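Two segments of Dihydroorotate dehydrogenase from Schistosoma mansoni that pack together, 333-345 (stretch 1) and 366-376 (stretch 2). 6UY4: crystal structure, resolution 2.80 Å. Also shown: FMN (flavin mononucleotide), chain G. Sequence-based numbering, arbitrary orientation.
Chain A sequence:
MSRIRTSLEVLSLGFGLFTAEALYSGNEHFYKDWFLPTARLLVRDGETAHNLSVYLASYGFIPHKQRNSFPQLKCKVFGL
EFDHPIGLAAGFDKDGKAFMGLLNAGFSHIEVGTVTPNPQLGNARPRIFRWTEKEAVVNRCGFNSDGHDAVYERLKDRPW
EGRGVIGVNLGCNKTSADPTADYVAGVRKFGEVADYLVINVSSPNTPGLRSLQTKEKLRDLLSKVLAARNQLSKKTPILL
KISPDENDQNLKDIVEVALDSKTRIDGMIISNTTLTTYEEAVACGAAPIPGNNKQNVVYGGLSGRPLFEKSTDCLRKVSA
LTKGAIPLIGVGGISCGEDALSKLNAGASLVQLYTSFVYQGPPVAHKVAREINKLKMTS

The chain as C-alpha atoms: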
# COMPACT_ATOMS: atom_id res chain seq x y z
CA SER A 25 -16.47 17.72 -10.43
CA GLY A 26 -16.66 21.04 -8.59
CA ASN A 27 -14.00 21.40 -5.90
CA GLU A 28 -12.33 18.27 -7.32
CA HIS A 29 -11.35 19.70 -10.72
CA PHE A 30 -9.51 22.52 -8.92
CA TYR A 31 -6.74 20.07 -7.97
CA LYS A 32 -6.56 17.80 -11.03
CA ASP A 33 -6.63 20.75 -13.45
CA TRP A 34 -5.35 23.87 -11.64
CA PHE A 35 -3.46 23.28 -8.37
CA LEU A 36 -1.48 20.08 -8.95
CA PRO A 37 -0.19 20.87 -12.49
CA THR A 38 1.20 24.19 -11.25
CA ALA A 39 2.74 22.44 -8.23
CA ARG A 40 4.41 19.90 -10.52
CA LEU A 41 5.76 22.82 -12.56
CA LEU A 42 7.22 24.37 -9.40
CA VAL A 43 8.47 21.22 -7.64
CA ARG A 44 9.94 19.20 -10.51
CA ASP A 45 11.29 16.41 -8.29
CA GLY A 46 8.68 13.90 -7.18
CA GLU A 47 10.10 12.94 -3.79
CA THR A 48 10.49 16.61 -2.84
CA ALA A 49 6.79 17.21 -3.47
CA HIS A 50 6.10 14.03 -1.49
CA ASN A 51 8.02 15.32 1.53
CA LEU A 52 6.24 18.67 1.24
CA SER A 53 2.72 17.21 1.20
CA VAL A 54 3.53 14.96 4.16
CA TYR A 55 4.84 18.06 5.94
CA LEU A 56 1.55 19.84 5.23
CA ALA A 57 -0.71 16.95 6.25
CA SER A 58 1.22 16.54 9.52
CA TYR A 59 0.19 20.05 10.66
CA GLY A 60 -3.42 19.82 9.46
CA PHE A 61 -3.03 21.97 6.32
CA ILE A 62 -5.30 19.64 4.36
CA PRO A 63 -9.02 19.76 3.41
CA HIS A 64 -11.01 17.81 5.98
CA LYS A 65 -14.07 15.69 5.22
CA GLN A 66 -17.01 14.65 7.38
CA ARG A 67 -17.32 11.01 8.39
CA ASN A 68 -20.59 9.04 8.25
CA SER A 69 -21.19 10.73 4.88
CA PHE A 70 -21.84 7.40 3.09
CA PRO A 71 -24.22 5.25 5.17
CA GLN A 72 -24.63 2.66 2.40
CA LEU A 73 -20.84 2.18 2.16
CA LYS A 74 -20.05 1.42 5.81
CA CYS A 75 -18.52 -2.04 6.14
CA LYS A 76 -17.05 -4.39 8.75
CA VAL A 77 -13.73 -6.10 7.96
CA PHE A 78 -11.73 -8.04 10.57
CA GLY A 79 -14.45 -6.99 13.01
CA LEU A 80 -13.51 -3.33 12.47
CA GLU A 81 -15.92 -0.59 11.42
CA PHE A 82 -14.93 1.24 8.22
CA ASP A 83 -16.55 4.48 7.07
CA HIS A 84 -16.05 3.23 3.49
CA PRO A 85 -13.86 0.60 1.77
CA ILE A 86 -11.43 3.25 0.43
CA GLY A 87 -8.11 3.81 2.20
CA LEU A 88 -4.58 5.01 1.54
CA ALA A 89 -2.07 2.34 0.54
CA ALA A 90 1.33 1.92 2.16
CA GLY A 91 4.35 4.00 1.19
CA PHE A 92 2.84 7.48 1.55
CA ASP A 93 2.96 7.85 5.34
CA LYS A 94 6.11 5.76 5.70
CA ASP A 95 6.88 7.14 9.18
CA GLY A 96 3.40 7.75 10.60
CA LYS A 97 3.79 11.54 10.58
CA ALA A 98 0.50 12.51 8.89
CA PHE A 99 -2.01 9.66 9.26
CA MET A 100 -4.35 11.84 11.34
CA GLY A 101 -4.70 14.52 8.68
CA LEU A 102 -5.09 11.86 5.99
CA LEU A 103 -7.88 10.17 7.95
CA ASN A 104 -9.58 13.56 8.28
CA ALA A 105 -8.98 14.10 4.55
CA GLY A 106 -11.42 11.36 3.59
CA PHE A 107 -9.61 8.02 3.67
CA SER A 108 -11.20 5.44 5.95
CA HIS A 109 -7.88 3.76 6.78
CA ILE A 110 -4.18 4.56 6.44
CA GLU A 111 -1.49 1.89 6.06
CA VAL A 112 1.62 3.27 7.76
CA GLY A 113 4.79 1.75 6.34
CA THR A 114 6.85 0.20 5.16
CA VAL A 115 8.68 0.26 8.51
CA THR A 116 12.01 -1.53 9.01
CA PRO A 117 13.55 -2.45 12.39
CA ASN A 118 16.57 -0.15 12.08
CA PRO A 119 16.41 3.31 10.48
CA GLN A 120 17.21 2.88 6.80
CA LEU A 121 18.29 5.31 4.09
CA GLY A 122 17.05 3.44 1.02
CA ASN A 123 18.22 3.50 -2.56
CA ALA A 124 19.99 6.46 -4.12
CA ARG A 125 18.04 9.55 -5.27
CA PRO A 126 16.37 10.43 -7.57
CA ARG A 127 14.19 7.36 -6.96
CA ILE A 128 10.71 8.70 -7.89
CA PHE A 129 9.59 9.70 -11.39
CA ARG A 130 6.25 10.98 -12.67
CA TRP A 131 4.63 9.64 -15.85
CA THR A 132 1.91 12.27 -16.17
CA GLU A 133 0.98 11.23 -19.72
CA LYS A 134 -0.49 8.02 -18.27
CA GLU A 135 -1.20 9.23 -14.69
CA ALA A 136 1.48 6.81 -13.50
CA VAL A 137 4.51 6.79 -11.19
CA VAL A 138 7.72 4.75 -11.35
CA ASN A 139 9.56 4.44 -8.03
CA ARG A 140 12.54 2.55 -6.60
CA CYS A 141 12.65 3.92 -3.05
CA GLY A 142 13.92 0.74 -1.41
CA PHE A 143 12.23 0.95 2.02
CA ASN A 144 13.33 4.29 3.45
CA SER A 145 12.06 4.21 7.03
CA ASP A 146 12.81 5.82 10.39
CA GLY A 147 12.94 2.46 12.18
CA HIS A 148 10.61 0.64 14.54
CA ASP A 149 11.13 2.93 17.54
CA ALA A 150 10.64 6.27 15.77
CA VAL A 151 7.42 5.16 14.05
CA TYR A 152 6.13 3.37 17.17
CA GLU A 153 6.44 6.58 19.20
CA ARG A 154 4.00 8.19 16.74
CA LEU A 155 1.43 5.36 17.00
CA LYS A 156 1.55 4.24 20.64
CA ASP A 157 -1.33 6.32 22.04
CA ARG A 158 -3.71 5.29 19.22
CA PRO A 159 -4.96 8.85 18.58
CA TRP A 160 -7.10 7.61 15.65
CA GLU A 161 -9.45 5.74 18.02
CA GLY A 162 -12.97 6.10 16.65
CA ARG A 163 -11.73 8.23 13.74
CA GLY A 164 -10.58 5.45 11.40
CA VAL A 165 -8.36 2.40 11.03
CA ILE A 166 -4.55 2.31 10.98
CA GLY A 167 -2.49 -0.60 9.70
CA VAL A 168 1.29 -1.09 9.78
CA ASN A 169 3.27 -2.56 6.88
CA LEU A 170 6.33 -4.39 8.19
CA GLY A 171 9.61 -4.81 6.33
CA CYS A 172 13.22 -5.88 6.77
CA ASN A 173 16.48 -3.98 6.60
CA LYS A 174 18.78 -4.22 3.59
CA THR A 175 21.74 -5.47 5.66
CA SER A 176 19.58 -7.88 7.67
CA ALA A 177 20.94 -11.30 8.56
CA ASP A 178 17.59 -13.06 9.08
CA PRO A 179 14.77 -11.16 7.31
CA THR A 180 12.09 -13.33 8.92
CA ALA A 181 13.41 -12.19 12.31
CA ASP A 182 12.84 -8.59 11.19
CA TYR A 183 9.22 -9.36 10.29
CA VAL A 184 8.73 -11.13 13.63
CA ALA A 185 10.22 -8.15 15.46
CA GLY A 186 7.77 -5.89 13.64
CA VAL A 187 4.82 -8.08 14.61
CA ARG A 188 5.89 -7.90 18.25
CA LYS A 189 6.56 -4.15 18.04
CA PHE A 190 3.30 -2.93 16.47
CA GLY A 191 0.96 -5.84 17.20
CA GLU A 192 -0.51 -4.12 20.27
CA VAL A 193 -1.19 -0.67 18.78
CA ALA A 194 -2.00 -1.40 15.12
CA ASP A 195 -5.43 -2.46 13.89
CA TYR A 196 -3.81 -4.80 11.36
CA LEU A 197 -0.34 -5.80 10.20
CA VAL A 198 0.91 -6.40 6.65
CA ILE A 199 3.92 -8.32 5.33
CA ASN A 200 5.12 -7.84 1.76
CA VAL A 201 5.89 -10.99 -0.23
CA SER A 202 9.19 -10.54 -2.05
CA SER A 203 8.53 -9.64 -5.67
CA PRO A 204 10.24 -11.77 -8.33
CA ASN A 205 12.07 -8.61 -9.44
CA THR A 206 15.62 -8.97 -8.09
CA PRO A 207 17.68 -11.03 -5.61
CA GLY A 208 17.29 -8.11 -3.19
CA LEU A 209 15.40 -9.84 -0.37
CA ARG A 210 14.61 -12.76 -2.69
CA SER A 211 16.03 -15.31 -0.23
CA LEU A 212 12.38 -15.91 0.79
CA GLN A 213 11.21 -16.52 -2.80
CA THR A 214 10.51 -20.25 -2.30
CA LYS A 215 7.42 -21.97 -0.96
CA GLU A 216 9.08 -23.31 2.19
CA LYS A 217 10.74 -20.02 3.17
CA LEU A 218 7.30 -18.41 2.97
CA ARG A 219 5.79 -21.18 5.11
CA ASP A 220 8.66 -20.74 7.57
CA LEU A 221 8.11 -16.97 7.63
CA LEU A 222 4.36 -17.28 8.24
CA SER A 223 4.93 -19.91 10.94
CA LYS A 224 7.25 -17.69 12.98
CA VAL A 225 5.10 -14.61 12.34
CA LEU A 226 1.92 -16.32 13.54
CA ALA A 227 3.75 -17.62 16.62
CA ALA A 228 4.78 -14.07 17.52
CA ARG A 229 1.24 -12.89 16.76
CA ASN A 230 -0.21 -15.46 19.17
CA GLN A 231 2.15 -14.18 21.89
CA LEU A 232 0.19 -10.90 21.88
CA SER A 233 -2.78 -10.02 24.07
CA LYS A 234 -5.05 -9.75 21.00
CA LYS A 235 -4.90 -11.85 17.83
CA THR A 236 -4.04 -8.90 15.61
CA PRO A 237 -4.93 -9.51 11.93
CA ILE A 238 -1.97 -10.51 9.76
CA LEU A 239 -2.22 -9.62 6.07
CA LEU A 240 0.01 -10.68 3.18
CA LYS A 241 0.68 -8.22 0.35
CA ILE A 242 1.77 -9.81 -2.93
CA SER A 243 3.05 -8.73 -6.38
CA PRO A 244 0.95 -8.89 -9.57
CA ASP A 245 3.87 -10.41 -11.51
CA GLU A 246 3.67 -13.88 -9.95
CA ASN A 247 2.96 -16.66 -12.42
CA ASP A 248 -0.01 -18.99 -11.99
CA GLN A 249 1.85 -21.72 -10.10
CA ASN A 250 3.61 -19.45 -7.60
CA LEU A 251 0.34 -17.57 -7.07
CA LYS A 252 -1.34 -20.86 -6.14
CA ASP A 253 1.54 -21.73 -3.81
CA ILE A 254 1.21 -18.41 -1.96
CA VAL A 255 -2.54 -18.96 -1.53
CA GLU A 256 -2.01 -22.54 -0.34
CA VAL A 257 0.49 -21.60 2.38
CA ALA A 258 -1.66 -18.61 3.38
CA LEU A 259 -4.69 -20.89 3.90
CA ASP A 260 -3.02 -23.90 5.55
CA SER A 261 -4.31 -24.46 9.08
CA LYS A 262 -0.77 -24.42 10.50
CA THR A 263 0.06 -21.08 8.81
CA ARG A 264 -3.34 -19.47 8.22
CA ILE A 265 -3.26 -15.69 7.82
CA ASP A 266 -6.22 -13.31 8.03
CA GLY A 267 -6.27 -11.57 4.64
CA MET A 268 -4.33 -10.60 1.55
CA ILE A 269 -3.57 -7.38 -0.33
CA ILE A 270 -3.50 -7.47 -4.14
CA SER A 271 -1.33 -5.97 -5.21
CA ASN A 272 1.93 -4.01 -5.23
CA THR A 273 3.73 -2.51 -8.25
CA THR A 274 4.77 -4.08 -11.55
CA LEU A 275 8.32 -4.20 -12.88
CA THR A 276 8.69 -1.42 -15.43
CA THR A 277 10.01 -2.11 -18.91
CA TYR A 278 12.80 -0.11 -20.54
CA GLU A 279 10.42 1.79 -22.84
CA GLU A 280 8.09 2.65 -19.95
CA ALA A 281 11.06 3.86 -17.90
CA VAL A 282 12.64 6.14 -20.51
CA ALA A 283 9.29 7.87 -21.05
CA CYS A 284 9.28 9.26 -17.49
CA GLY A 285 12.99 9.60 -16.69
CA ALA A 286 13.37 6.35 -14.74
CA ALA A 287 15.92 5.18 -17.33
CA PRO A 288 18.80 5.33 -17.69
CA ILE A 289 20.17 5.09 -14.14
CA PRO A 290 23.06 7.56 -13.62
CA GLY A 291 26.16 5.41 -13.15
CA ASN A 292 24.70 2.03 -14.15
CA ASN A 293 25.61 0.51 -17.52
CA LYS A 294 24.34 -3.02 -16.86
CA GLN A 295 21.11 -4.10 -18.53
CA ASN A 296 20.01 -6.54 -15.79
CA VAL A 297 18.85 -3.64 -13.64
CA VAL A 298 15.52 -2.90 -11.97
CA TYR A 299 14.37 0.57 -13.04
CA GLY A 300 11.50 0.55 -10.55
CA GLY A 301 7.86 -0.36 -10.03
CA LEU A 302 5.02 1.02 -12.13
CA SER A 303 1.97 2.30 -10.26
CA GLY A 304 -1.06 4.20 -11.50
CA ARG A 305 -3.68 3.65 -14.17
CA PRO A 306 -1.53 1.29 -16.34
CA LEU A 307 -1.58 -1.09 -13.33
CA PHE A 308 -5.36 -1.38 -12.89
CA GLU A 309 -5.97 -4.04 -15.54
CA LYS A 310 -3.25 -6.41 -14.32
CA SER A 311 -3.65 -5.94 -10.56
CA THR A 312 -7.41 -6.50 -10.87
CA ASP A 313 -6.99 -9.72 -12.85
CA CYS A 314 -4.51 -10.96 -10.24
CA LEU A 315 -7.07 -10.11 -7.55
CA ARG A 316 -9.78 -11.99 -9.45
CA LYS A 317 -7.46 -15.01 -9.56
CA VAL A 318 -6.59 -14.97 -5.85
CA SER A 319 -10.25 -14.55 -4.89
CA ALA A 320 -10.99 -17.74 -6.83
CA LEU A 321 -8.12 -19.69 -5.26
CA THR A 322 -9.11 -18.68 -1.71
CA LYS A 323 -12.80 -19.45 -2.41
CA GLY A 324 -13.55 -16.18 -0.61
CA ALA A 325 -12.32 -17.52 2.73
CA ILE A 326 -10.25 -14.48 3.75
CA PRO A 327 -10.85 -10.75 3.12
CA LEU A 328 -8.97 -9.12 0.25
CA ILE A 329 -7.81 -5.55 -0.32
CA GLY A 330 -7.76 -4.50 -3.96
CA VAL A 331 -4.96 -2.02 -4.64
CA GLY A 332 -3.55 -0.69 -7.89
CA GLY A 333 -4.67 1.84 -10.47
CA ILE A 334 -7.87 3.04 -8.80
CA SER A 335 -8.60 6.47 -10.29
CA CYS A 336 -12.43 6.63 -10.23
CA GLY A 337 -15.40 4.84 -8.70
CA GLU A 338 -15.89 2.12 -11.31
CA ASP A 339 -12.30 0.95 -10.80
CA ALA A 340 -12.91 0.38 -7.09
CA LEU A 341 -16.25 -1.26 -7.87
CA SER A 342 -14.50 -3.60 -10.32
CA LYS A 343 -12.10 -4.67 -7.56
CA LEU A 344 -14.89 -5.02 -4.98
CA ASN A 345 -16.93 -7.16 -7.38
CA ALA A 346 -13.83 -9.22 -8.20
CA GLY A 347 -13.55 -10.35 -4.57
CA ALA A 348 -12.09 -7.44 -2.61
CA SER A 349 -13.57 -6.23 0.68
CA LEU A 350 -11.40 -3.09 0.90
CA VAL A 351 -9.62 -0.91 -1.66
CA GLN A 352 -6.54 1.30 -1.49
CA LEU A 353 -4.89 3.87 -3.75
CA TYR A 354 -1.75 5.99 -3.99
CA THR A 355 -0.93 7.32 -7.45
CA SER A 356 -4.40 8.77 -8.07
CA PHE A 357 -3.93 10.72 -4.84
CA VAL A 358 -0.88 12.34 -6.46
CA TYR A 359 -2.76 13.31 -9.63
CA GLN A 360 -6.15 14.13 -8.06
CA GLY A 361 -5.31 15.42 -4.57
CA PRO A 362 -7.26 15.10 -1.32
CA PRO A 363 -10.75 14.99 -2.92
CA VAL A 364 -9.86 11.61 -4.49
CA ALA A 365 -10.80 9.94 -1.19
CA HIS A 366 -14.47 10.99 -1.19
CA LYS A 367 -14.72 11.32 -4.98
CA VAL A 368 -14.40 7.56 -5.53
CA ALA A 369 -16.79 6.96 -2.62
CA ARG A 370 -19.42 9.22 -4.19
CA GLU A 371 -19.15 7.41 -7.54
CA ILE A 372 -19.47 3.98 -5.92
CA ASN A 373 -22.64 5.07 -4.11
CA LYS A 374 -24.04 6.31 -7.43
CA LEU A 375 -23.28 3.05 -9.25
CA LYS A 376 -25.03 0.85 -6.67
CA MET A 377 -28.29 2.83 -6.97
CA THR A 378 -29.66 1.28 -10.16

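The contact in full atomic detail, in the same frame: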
# COMPACT_ATOMS: atom_id res chain seq x y z
N GLY A 333 -4.07 1.20 -9.32
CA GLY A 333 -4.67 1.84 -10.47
C GLY A 333 -6.08 2.35 -10.29
O GLY A 333 -6.77 2.60 -11.28
N ILE A 334 -6.54 2.51 -9.05
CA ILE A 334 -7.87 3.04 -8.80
C ILE A 334 -7.83 4.55 -8.99
O ILE A 334 -7.18 5.27 -8.23
CB ILE A 334 -8.37 2.68 -7.39
CG1 ILE A 334 -8.64 1.18 -7.29
CG2 ILE A 334 -9.62 3.47 -7.05
CD1 ILE A 334 -9.19 0.76 -5.96
N SER A 335 -8.52 5.04 -10.03
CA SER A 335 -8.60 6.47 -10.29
C SER A 335 -10.02 7.03 -10.26
O SER A 335 -10.17 8.25 -10.20
CB SER A 335 -7.98 6.80 -11.66
OG SER A 335 -6.59 6.52 -11.66
N CYS A 336 -11.04 6.18 -10.30
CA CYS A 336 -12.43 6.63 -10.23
C CYS A 336 -13.23 5.57 -9.48
O CYS A 336 -12.66 4.64 -8.90
CB CYS A 336 -12.98 6.91 -11.64
SG CYS A 336 -13.04 5.47 -12.71
N GLY A 337 -14.56 5.72 -9.49
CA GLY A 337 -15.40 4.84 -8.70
C GLY A 337 -15.57 3.47 -9.32
O GLY A 337 -15.63 2.46 -8.61
N GLU A 338 -15.66 3.40 -10.65
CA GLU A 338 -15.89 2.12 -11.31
C GLU A 338 -14.68 1.21 -11.20
O GLU A 338 -14.82 -0.02 -11.25
CB GLU A 338 -16.28 2.34 -12.77
CG GLU A 338 -15.14 2.78 -13.67
CD GLU A 338 -15.53 2.79 -15.13
OE1 GLU A 338 -16.66 2.35 -15.45
OE2 GLU A 338 -14.72 3.25 -15.96
N ASP A 339 -13.48 1.78 -11.03
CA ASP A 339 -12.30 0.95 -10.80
C ASP A 339 -12.39 0.25 -9.45
O ASP A 339 -12.14 -0.96 -9.35
CB ASP A 339 -11.03 1.79 -10.87
CG ASP A 339 -10.84 2.45 -12.22
OD1 ASP A 339 -10.52 3.66 -12.25
OD2 ASP A 339 -11.02 1.77 -13.25
N ALA A 340 -12.75 0.99 -8.40
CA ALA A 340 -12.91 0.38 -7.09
C ALA A 340 -14.05 -0.62 -7.07
O ALA A 340 -13.97 -1.66 -6.41
CB ALA A 340 -13.13 1.46 -6.03
N LEU A 341 -15.13 -0.33 -7.80
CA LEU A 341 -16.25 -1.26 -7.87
C LEU A 341 -15.86 -2.54 -8.61
O LEU A 341 -16.32 -3.63 -8.27
CB LEU A 341 -17.45 -0.60 -8.54
CG LEU A 341 -18.73 -1.43 -8.57
CD1 LEU A 341 -19.09 -1.90 -7.16
CD2 LEU A 341 -19.88 -0.64 -9.18
N SER A 342 -15.00 -2.42 -9.63
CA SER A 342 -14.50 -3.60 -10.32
C SER A 342 -13.71 -4.49 -9.37
O SER A 342 -13.87 -5.72 -9.38
CB SER A 342 -13.63 -3.19 -11.51
OG SER A 342 -14.37 -2.40 -12.43
N LYS A 343 -12.87 -3.89 -8.52
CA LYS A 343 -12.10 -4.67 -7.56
C LYS A 343 -13.01 -5.27 -6.49
O LYS A 343 -12.83 -6.43 -6.09
CB LYS A 343 -11.02 -3.81 -6.92
CG LYS A 343 -9.90 -3.40 -7.86
CD LYS A 343 -8.79 -2.67 -7.12
CE LYS A 343 -7.68 -2.24 -8.06
NZ LYS A 343 -7.01 -3.39 -8.72
N LEU A 344 -13.98 -4.50 -6.00
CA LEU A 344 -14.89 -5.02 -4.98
C LEU A 344 -15.74 -6.16 -5.53
O LEU A 344 -15.99 -7.14 -4.82
CB LEU A 344 -15.78 -3.90 -4.45
CG LEU A 344 -15.10 -2.81 -3.62
CD1 LEU A 344 -16.10 -1.77 -3.17
CD2 LEU A 344 -14.37 -3.40 -2.43
N ASN A 345 -16.18 -6.06 -6.78
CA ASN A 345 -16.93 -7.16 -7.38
C ASN A 345 -16.04 -8.36 -7.68
O ASN A 345 -16.53 -9.49 -7.71
CB ASN A 345 -17.63 -6.69 -8.66
CG ASN A 345 -18.76 -5.72 -8.38
OD1 ASN A 345 -19.38 -5.75 -7.32
ND2 ASN A 345 -19.04 -4.84 -9.34
N HIS A 366 -13.01 10.98 -1.14
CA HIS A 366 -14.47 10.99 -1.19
C HIS A 366 -15.03 10.94 -2.60
O HIS A 366 -16.17 10.52 -2.78
CB HIS A 366 -15.02 12.22 -0.46
CG HIS A 366 -15.20 12.03 1.01
ND1 HIS A 366 -14.45 11.12 1.74
CD2 HIS A 366 -16.05 12.60 1.89
CE1 HIS A 366 -14.83 11.16 3.00
NE2 HIS A 366 -15.80 12.05 3.12
N LYS A 367 -14.26 11.38 -3.60
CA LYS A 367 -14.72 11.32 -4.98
C LYS A 367 -15.08 9.89 -5.37
O LYS A 367 -16.20 9.63 -5.83
CB LYS A 367 -13.65 11.87 -5.93
CG LYS A 367 -14.01 11.74 -7.40
CD LYS A 367 -12.77 11.72 -8.28
CE LYS A 367 -13.14 11.58 -9.75
NZ LYS A 367 -11.96 11.25 -10.60
N VAL A 368 -14.15 8.96 -5.18
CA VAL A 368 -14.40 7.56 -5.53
C VAL A 368 -15.58 7.02 -4.73
O VAL A 368 -16.40 6.26 -5.26
CB VAL A 368 -13.13 6.72 -5.29
CG1 VAL A 368 -13.36 5.27 -5.70
CG2 VAL A 368 -11.95 7.31 -6.04
N ALA A 369 -15.68 7.41 -3.46
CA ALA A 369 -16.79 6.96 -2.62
C ALA A 369 -18.13 7.42 -3.18
O ALA A 369 -19.09 6.65 -3.25
CB ALA A 369 -16.59 7.47 -1.19
N ARG A 370 -18.20 8.69 -3.59
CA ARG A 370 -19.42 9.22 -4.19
C ARG A 370 -19.82 8.41 -5.42
O ARG A 370 -20.99 8.03 -5.59
CB ARG A 370 -19.24 10.69 -4.57
CG ARG A 370 -19.09 11.63 -3.38
CD ARG A 370 -18.48 12.96 -3.82
NE ARG A 370 -19.15 13.50 -5.00
N GLU A 371 -18.85 8.12 -6.30
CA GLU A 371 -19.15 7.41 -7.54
C GLU A 371 -19.63 5.99 -7.27
O GLU A 371 -20.53 5.49 -7.95
CB GLU A 371 -17.92 7.40 -8.44
CG GLU A 371 -17.32 8.77 -8.70
CD GLU A 371 -16.20 8.73 -9.72
OE1 GLU A 371 -16.44 8.29 -10.86
OE2 GLU A 371 -15.07 9.13 -9.37
N ILE A 372 -19.03 5.32 -6.28
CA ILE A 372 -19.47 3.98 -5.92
C ILE A 372 -20.92 4.00 -5.46
O ILE A 372 -21.74 3.16 -5.86
CB ILE A 372 -18.55 3.38 -4.84
CG1 ILE A 372 -17.14 3.17 -5.39
CG2 ILE A 372 -19.12 2.06 -4.33
CD1 ILE A 372 -16.19 2.57 -4.37
N ASN A 373 -21.27 4.97 -4.61
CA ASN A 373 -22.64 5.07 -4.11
C ASN A 373 -23.62 5.37 -5.23
O ASN A 373 -24.80 5.00 -5.14
CB ASN A 373 -22.72 6.14 -3.02
CG ASN A 373 -23.65 5.75 -1.88
OD1 ASN A 373 -24.56 4.95 -2.06
ND2 ASN A 373 -23.41 6.33 -0.71
N LYS A 374 -23.17 6.03 -6.30
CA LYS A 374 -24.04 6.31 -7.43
C LYS A 374 -24.20 5.10 -8.34
O LYS A 374 -25.23 4.97 -9.01
CB LYS A 374 -23.50 7.50 -8.23
N LEU A 375 -23.20 4.22 -8.38
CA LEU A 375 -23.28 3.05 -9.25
C LEU A 375 -24.12 1.94 -8.64
O LEU A 375 -24.69 1.12 -9.38
CB LEU A 375 -21.87 2.53 -9.56
CG LEU A 375 -21.01 3.43 -10.45
CD1 LEU A 375 -19.62 2.85 -10.63
CD2 LEU A 375 -21.68 3.65 -11.80
N LYS A 376 -24.21 1.88 -7.31
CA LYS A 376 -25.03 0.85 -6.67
C LYS A 376 -26.52 1.16 -6.75
O LYS A 376 -27.33 0.23 -6.67
CB LYS A 376 -24.61 0.69 -5.20
N1 FMN G . 3.92 -0.56 -0.95
C2 FMN G . 4.32 -1.15 0.23
O2 FMN G . 3.81 -2.21 0.60
N3 FMN G . 5.30 -0.56 1.01
C4 FMN G . 5.87 0.63 0.60
O4 FMN G . 6.74 1.16 1.29
C4A FMN G . 5.47 1.23 -0.59
N5 FMN G . 6.05 2.41 -1.00
C5A FMN G . 5.65 3.00 -2.17
C6 FMN G . 6.23 4.20 -2.58
C7 FMN G . 5.83 4.80 -3.77
C7M FMN G . 6.47 6.09 -4.20
C8 FMN G . 4.85 4.21 -4.55
C8M FMN G . 4.42 4.85 -5.83
C9 FMN G . 4.27 3.01 -4.15
C9A FMN G . 4.66 2.40 -2.96
N10 FMN G . 4.09 1.21 -2.54
C10 FMN G . 4.49 0.63 -1.36
C1' FMN G . 3.03 0.54 -3.37
C2' FMN G . 1.65 1.07 -3.00
O2' FMN G . 1.43 0.94 -1.62
C3' FMN G . 0.56 0.31 -3.74
O3' FMN G . 0.74 -1.07 -3.55
C4' FMN G . 0.56 0.61 -5.24
O4' FMN G . 1.15 1.87 -5.50
C5' FMN G . -0.88 0.63 -5.73
O5' FMN G . -0.96 1.15 -7.03
P FMN G . -1.75 2.53 -7.25
O1P FMN G . -1.76 2.84 -8.73
O2P FMN G . -3.16 2.43 -6.72
O3P FMN G . -1.01 3.63 -6.53

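Two helices, 337-345 and the one running through 366-376, pack at an angle of 66° between their directions. Their axes come within 8.3 Å. The contact buries 473 Å² in total, and most of it is apolar. Ile-372, Leu-375 and Val-368 cover the most surface. They lie along one side of the second helix.

Ile-372 contributes 63 Å². Its CA-to-CB bond points sideways, but with chi1 m and chi2 t the end of the side chain comes nearer to the first helix. Its CD1 lies 3.7 Å from Ala-340 CB and 4.5 Å from Leu-344 CD1. Its CG1 lies 3.6 Å from Gly-337 O. The small side chain of Ala-340 points toward the second helix and also meets Val-368, with Ala-340 CB 3.8 Å from Val-368 CG1.

Val-368 sits one turn earlier and has 59 Å² covered. Its CG1 packs against the start of the first helix. Val-368 CG1 is 3.3 Å from Cys-336 O and 3.7 Å from Gly-337 CA. A looser apolar contact joins Val-368 CG1 to Ile-334 CG2 at 4.4 Å.

Leu-375 has 60 Å² covered, although the residue is exposed overall. It extends the apolar contact toward solvent. Its CB lies 3.8 Å from Leu-341 CD2, and its CD1 lies 3.9 Å from Glu-338 CA. Leu-341 points toward the second helix and has 53 Å² covered.

Gly-337 is where the backbones come closest, with its CA 4.3 Å from Val-368 CA. An ideal CB here would point toward the second helix and lie 2.2 Å from Glu-371 CB, a clash. The absence of a side chain permits this close approach.

Polar groups gather near this end. Gly-337 N is 3.4 Å from Glu-371 CD, which places the carboxylate beside the first turn of the helix. Lys-367 NZ reaches to 3.5 Å from Ser-335 O and forms a long salt bridge with Glu-371, NZ to OE2 4.0 Å. No clear hydrogen bond crosses between the stretches.

Cys-336 is the N-cap residue. Asp-339 OD1 turns back to accept a hydrogen bond from Ser-335 N at 3.3 Å and a weak one from Cys-336 N at 3.2 Å. These bonds tie the loop to the first helical turn. At the start of this stretch of loop, Gly-333 N donates to the FMN phosphate, at 2.9 Å to O1P and, weakly, at 3.0 Å to O2P. Gly-333 itself makes no contact with the second helix.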